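Local coordinates for protein integral membrane indolylacetylinositol arabinosyltransferase EmbB (PDB 7BVC) that probably polymerises arabinose into the arabinan of mycobacterial cell-wall arabinogalactan, acting as a membrane-embedded arabinosyltransferase, at residues R493-I498 against P1077-R1081; Q966-M970 against Q981-L985; V88-P93 against R137-G142. All blocks are in the same frame, centred on the assembly; numbering follows the deposited sequence.

Contact 1 (R493-I498 against P1077-R1081)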
# COMPACT_ATOMS: atom_id res chain seq x y z
N ARG B 493 -9.04 13.47 -21.99
CA ARG B 493 -8.30 14.49 -21.25
C ARG B 493 -8.80 14.58 -19.82
O ARG B 493 -8.01 14.65 -18.87
CB ARG B 493 -8.41 15.84 -21.95
CG ARG B 493 -7.78 16.98 -21.18
CD ARG B 493 -8.19 18.33 -21.76
NE ARG B 493 -9.56 18.67 -21.40
CZ ARG B 493 -9.90 19.41 -20.34
NH1 ARG B 493 -8.96 19.89 -19.54
NH2 ARG B 493 -11.17 19.67 -20.10
N ILE B 494 -10.12 14.58 -19.64
CA ILE B 494 -10.70 14.65 -18.29
C ILE B 494 -10.27 13.44 -17.46
O ILE B 494 -9.77 13.58 -16.34
CB ILE B 494 -12.23 14.77 -18.36
CG1 ILE B 494 -12.64 16.06 -19.07
CG2 ILE B 494 -12.83 14.73 -16.97
CD1 ILE B 494 -14.13 16.23 -19.18
N ARG B 495 -10.49 12.24 -18.00
CA ARG B 495 -10.19 11.02 -17.25
C ARG B 495 -8.71 10.90 -16.93
O ARG B 495 -8.34 10.33 -15.90
CB ARG B 495 -10.65 9.80 -18.04
CG ARG B 495 -12.15 9.71 -18.23
CD ARG B 495 -12.50 8.64 -19.24
NE ARG B 495 -13.94 8.41 -19.31
CZ ARG B 495 -14.55 7.37 -18.75
NH1 ARG B 495 -13.85 6.46 -18.09
NH2 ARG B 495 -15.87 7.24 -18.86
N THR B 496 -7.84 11.43 -17.79
CA THR B 496 -6.41 11.37 -17.52
C THR B 496 -5.99 12.43 -16.50
O THR B 496 -5.14 12.16 -15.64
CB THR B 496 -5.62 11.55 -18.82
OG1 THR B 496 -6.09 10.61 -19.79
CG2 THR B 496 -4.14 11.31 -18.58
N ALA B 497 -6.58 13.62 -16.57
CA ALA B 497 -6.20 14.68 -15.65
C ALA B 497 -6.74 14.44 -14.25
O ALA B 497 -6.16 14.94 -13.28
CB ALA B 497 -6.69 16.03 -16.18
N ILE B 498 -7.83 13.69 -14.11
CA ILE B 498 -8.48 13.48 -12.82
C ILE B 498 -8.32 12.04 -12.34
O ILE B 498 -7.73 11.79 -11.29
CB ILE B 498 -9.97 13.89 -12.87
CG1 ILE B 498 -10.11 15.41 -12.85
CG2 ILE B 498 -10.72 13.30 -11.69
CD1 ILE B 498 -11.54 15.86 -12.86
N PRO B 1077 -12.30 23.99 -23.56
CA PRO B 1077 -12.15 22.98 -22.51
C PRO B 1077 -13.23 23.13 -21.44
O PRO B 1077 -13.93 24.14 -21.34
CB PRO B 1077 -10.76 23.26 -21.94
CG PRO B 1077 -10.54 24.71 -22.21
CD PRO B 1077 -11.22 24.99 -23.52
N LEU B 1078 -13.35 22.09 -20.62
CA LEU B 1078 -14.25 22.10 -19.48
C LEU B 1078 -13.54 22.62 -18.24
O LEU B 1078 -12.31 22.64 -18.16
CB LEU B 1078 -14.79 20.69 -19.22
CG LEU B 1078 -16.14 20.34 -19.85
CD1 LEU B 1078 -16.56 18.94 -19.47
CD2 LEU B 1078 -17.19 21.34 -19.41
N ARG B 1079 -14.33 23.05 -17.27
CA ARG B 1079 -13.80 23.54 -16.00
C ARG B 1079 -13.57 22.34 -15.09
O ARG B 1079 -14.53 21.69 -14.65
CB ARG B 1079 -14.76 24.55 -15.36
CG ARG B 1079 -14.09 25.54 -14.43
CD ARG B 1079 -14.07 25.02 -13.01
NE ARG B 1079 -13.25 25.85 -12.13
CZ ARG B 1079 -12.84 25.47 -10.93
NH1 ARG B 1079 -12.10 26.29 -10.19
NH2 ARG B 1079 -13.16 24.27 -10.46
N ILE B 1080 -12.31 22.04 -14.80
CA ILE B 1080 -11.92 20.84 -14.08
C ILE B 1080 -11.31 21.18 -12.72
O ILE B 1080 -11.82 20.77 -11.68
CB ILE B 1080 -10.95 19.97 -14.92
CG1 ILE B 1080 -11.72 19.23 -16.01
CG2 ILE B 1080 -10.22 18.97 -14.04
CD1 ILE B 1080 -10.86 18.28 -16.80
N ARG B 1081 -10.22 21.93 -12.71
CA ARG B 1081 -9.47 22.25 -11.51
C ARG B 1081 -9.14 23.73 -11.48
O ARG B 1081 -9.11 24.38 -12.53
CB ARG B 1081 -8.17 21.43 -11.44
CG ARG B 1081 -8.38 19.97 -11.09
CD ARG B 1081 -7.05 19.24 -11.01
NE ARG B 1081 -6.19 19.57 -12.14
CZ ARG B 1081 -5.70 18.69 -13.00
NH1 ARG B 1081 -5.98 17.40 -12.86
NH2 ARG B 1081 -4.92 19.09 -13.99

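Contact 2 (Q966-M970 against Q981-L985)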
# COMPACT_ATOMS: atom_id res chain seq x y z
N GLN B 966 -40.04 7.68 -6.38
CA GLN B 966 -39.20 8.80 -5.98
C GLN B 966 -37.76 8.57 -6.42
O GLN B 966 -37.25 7.45 -6.31
CB GLN B 966 -39.27 9.00 -4.47
CG GLN B 966 -40.67 8.97 -3.90
CD GLN B 966 -40.67 9.01 -2.38
OE1 GLN B 966 -39.63 8.85 -1.75
NE2 GLN B 966 -41.84 9.25 -1.80
N PRO B 967 -37.07 9.60 -6.91
CA PRO B 967 -35.66 9.44 -7.27
C PRO B 967 -34.80 9.23 -6.03
O PRO B 967 -35.00 9.86 -4.99
CB PRO B 967 -35.32 10.75 -7.98
CG PRO B 967 -36.33 11.72 -7.49
CD PRO B 967 -37.58 10.94 -7.24
N VAL B 968 -33.83 8.33 -6.15
CA VAL B 968 -32.97 7.94 -5.04
C VAL B 968 -31.53 7.93 -5.52
O VAL B 968 -31.23 7.40 -6.60
CB VAL B 968 -33.37 6.55 -4.49
CG1 VAL B 968 -32.23 5.92 -3.72
CG2 VAL B 968 -34.61 6.67 -3.61
N LEU B 969 -30.63 8.51 -4.73
CA LEU B 969 -29.20 8.50 -5.03
C LEU B 969 -28.59 7.25 -4.39
O LEU B 969 -28.40 7.19 -3.18
CB LEU B 969 -28.53 9.77 -4.51
CG LEU B 969 -27.20 10.19 -5.14
CD1 LEU B 969 -27.02 11.69 -5.01
CD2 LEU B 969 -26.03 9.47 -4.50
N MET B 970 -28.31 6.25 -5.22
CA MET B 970 -27.70 5.01 -4.75
C MET B 970 -26.20 5.06 -5.04
O MET B 970 -25.79 5.42 -6.14
CB MET B 970 -28.32 3.80 -5.45
CG MET B 970 -29.65 3.37 -4.86
SD MET B 970 -30.43 2.06 -5.82
CE MET B 970 -31.39 3.01 -6.99
N GLN B 981 -35.97 0.43 -6.84
CA GLN B 981 -35.92 1.87 -6.67
C GLN B 981 -35.45 2.54 -7.96
O GLN B 981 -34.73 1.94 -8.76
CB GLN B 981 -35.00 2.24 -5.51
CG GLN B 981 -34.91 1.19 -4.42
CD GLN B 981 -36.25 0.92 -3.77
OE1 GLN B 981 -37.07 1.82 -3.60
NE2 GLN B 981 -36.48 -0.33 -3.39
N GLN B 982 -35.86 3.78 -8.15
CA GLN B 982 -35.51 4.46 -9.39
C GLN B 982 -34.33 5.38 -9.17
O GLN B 982 -34.31 6.14 -8.20
CB GLN B 982 -36.70 5.26 -9.91
CG GLN B 982 -36.63 5.54 -11.40
CD GLN B 982 -37.37 6.81 -11.78
OE1 GLN B 982 -37.68 7.64 -10.94
NE2 GLN B 982 -37.66 6.95 -13.07
N PRO B 983 -33.32 5.34 -10.05
CA PRO B 983 -32.16 6.22 -9.87
C PRO B 983 -32.48 7.67 -10.18
O PRO B 983 -33.62 8.02 -10.53
CB PRO B 983 -31.14 5.65 -10.86
CG PRO B 983 -31.96 5.03 -11.92
CD PRO B 983 -33.18 4.47 -11.23
N MET B 984 -31.48 8.53 -10.07
CA MET B 984 -31.62 9.96 -10.33
C MET B 984 -31.23 10.22 -11.78
O MET B 984 -30.05 10.30 -12.11
CB MET B 984 -30.77 10.76 -9.35
CG MET B 984 -30.86 12.26 -9.51
SD MET B 984 -29.72 13.11 -8.40
CE MET B 984 -28.17 12.35 -8.85
N LEU B 985 -32.23 10.34 -12.64
CA LEU B 985 -31.99 10.50 -14.07
C LEU B 985 -31.44 11.89 -14.38
O LEU B 985 -31.51 12.81 -13.57
CB LEU B 985 -33.28 10.26 -14.86
CG LEU B 985 -33.94 8.89 -14.73
CD1 LEU B 985 -35.25 8.86 -15.49
CD2 LEU B 985 -33.01 7.80 -15.23

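Contact 3 (V88-P93 against R137-G142)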
# COMPACT_ATOMS: atom_id res chain seq x y z
N VAL B 88 -31.20 47.93 -5.77
CA VAL B 88 -30.48 48.09 -4.52
C VAL B 88 -31.29 48.93 -3.53
O VAL B 88 -31.27 48.67 -2.32
CB VAL B 88 -29.09 48.69 -4.79
CG1 VAL B 88 -28.49 49.27 -3.52
CG2 VAL B 88 -28.17 47.64 -5.40
N ARG B 89 -32.02 49.93 -4.03
CA ARG B 89 -32.82 50.81 -3.20
C ARG B 89 -34.15 50.20 -2.79
O ARG B 89 -35.01 50.91 -2.26
CB ARG B 89 -33.05 52.14 -3.92
CG ARG B 89 -33.95 52.03 -5.14
CD ARG B 89 -34.01 53.34 -5.90
NE ARG B 89 -32.82 53.56 -6.71
CZ ARG B 89 -31.81 54.35 -6.35
NH1 ARG B 89 -31.85 55.00 -5.20
NH2 ARG B 89 -30.76 54.49 -7.15
N ASP B 90 -34.34 48.90 -3.01
CA ASP B 90 -35.54 48.19 -2.57
C ASP B 90 -35.27 47.16 -1.49
O ASP B 90 -36.18 46.87 -0.70
CB ASP B 90 -36.22 47.50 -3.76
CG ASP B 90 -36.97 48.48 -4.65
OD1 ASP B 90 -37.93 48.05 -5.32
OD2 ASP B 90 -36.59 49.66 -4.68
N LEU B 91 -34.07 46.59 -1.44
CA LEU B 91 -33.72 45.68 -0.36
C LEU B 91 -33.74 46.42 0.97
O LEU B 91 -33.57 47.64 1.02
CB LEU B 91 -32.34 45.08 -0.61
CG LEU B 91 -32.25 43.93 -1.60
CD1 LEU B 91 -30.80 43.68 -1.99
CD2 LEU B 91 -32.86 42.67 -1.01
N PRO B 92 -33.95 45.71 2.08
CA PRO B 92 -33.83 46.33 3.40
C PRO B 92 -32.41 46.83 3.63
O PRO B 92 -31.49 46.43 2.90
CB PRO B 92 -34.18 45.19 4.36
CG PRO B 92 -33.95 43.95 3.59
CD PRO B 92 -34.32 44.29 2.18
N PRO B 93 -32.20 47.71 4.61
CA PRO B 93 -30.84 48.19 4.87
C PRO B 93 -29.81 47.08 5.03
O PRO B 93 -28.68 47.21 4.54
CB PRO B 93 -31.00 48.99 6.17
CG PRO B 93 -32.41 49.48 6.11
CD PRO B 93 -33.20 48.38 5.46
N ARG B 137 -22.00 51.13 -1.02
CA ARG B 137 -23.43 50.93 -1.23
C ARG B 137 -24.10 52.20 -1.75
O ARG B 137 -24.73 52.19 -2.82
CB ARG B 137 -24.08 50.47 0.07
CG ARG B 137 -25.58 50.66 0.12
CD ARG B 137 -26.30 49.53 -0.58
NE ARG B 137 -27.72 49.50 -0.27
CZ ARG B 137 -28.23 48.94 0.82
NH1 ARG B 137 -27.44 48.36 1.71
NH2 ARG B 137 -29.54 48.96 1.03
N ASP B 138 -23.99 53.30 -1.01
CA ASP B 138 -24.72 54.52 -1.36
C ASP B 138 -24.24 55.14 -2.66
O ASP B 138 -24.93 56.03 -3.18
CB ASP B 138 -24.63 55.53 -0.22
CG ASP B 138 -23.21 55.74 0.28
OD1 ASP B 138 -22.30 55.94 -0.55
OD2 ASP B 138 -23.00 55.70 1.51
N ARG B 139 -23.10 54.72 -3.20
CA ARG B 139 -22.68 55.20 -4.51
C ARG B 139 -23.53 54.58 -5.61
O ARG B 139 -23.98 55.28 -6.53
CB ARG B 139 -21.20 54.92 -4.73
CG ARG B 139 -20.61 55.63 -5.94
CD ARG B 139 -19.19 56.07 -5.67
NE ARG B 139 -18.34 54.94 -5.30
CZ ARG B 139 -17.44 54.39 -6.11
NH1 ARG B 139 -17.27 54.86 -7.34
NH2 ARG B 139 -16.71 53.36 -5.69
N VAL B 140 -23.76 53.26 -5.54
CA VAL B 140 -24.71 52.63 -6.44
C VAL B 140 -26.12 53.14 -6.17
O VAL B 140 -26.91 53.34 -7.10
CB VAL B 140 -24.63 51.09 -6.32
CG1 VAL B 140 -25.71 50.43 -7.16
CG2 VAL B 140 -23.26 50.60 -6.73
N ALA B 141 -26.44 53.36 -4.90
CA ALA B 141 -27.74 53.92 -4.55
C ALA B 141 -27.91 55.35 -5.06
O ALA B 141 -29.04 55.84 -5.13
CB ALA B 141 -27.95 53.88 -3.04
N GLY B 142 -26.82 56.02 -5.43
CA GLY B 142 -26.88 57.35 -5.97
C GLY B 142 -27.54 57.38 -7.33
O GLY B 142 -27.67 56.36 -8.01

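Contact 1 (R493-I498 against P1077-R1081)
I1080 reaches with its two branches from I494, in the last turn of a helix, to I498 just beyond it. Its CD1 sits 3.6 Å from I494 CG1, while its other branch, CG2, lies 3.6 Å from I498 CD1. The I494 side chain is fully extended (chi2 180°), which carries its own CD1 past I1080 to within 3.7 Å of L1078 CD1. I494, L1078 and I1080 are all buried, and these aliphatic branches form the close-fitting part of the interface.

Toward solvent the fit is looser and more polar. The R493 chain bends at chi3 (75°) and slides past I1080 in the opposite direction, so that I1080 CD1 meets the guanidinium obliquely; P1077 CB lies over one face, L1078 CB at the edge. The charge of R493 is met by E490, which also accepts a weak bond from L1078 N. On the exposed R1081, NH1 points at A497 O, but this bond is weak and implausibly short, hence doubtful.

The contact seats the C-terminal tail, which follows strand 1063-1068, on the last turn of helix 485-497. From that turn R495 forms a salt bridge with E313 of the ethambutol pocket; I498 also touches F309.

Contact 2 (Q966-M970 against Q981-L985)
V968 N donates to Q982 O over 3.0 Å, the one hydrogen bond found between the two segments. The N-H reaches the oxygen at a moderately bent 140°, whereas the donor stands almost in line with the carbonyl bond (168°). The same oxygen lies 3.8 Å from V968 CB, which places the Q982 carbonyl against V968. A little further on, V968 O rests 3.6 Å from P983 CA, a van der Waals approach.

L969 and M970, successive residues of the strand, project to opposite sides, and each finds its own partner: L969 meets M984, and M970 meets Q981. M970 bends at its last torsion (chi3 -90°), turning its terminal CE to within 4.0 Å of Q981 CB; the two side chains meet at about a right angle, and the methyl also touches the Q981 carbonyl oxygen. M984 runs out from the backbone with CG anti to its own N, then turns at its last torsion, lying beside L969 and pointing the same way, its CE 4.1 Å from L969 CD1. P967 adds its ring carbon CB against P983 O.

Helix 287-294 packs against the contact: R294 donates to Q981 O, and Q291 touches both M970 and P983. Strand 968-970 is the outermost of a mixed sheet, with 996-999 its parallel neighbour, paired through the backbone of L969. Such parallel neighbours need a connection that returns to the starting end, and residues 981-985 are part of it, a crossover without a helix between strands 968-970 and 996-999 of the C-terminal domain.

Contact 3 (V88-P93 against R137-G142)
Two guanidinium groups, R89 from one segment and R137 from the other, present their edges to backbone oxygens across the contact. A141 O lies in the plane of the R89 group and receives both of its end nitrogens, NH1 at 2.9 Å and NH2 at 3.0 Å. The two bonds are unequal in direction: NH1 approaches in the carbonyl plane, on a lone pair, whereas NH2 stands above that plane by 57°. G142 O also lies near the edge, although too far for a bond. This double grip keeps the oxygen near the guanidinium plane, facing its NH1/NH2 end. R89 arrives there with CG wedged between its backbone N and carbonyl carbon (chi1 68°) and a second bend at chi3.

R137 reaches the opposite way. Its chain, bent at chi2 (82°), runs antiparallel past V88, with NE and CD lying along V88 CG1, and it brings the guanidinium edge to P93 O. The bond from NH1 to P93 O is straight but long and weak, and the position of NH1 is less sure. The apolar part of the contact is V88 CG2 against V140 CG1 at 4.1 Å, the two valines crossing at about a right angle; this pair is buried, while R89 is exposed.

V140 also touches C85, half of the C85-C145 disulfide, and both R137 and L91 touch V118 of strand 114-118. The contact thus ties the loop between strands 80-84 and 97-100 to the short helix 137-140 that directly follows strand 134-136, a loop-to-helix packing at one end of an antiparallel sheet in the concanavalin-like domain.

The three contacts sample different levels of the architecture. Contact 1 joins distant parts of the chain, the membrane-family region and the C-terminal tail, and contact 2, a local crossing inside the C-terminal domain, falls within the sequence that contact 1 brings together. Their centres are 27 Å apart and their nearest atoms about 16 Å. Contact 1 is also close to the drug site: the I498 side chain lies about 12 Å from bound ethambutol, while contact 2 adjoins helix 287-294, which contributes Y288 and I289 to that pocket. Contact 3 closes earlier in the chain and stands apart in the concanavalin-like domain, its centre 41 Å from that of contact 1 and 44 Å from that of contact 2.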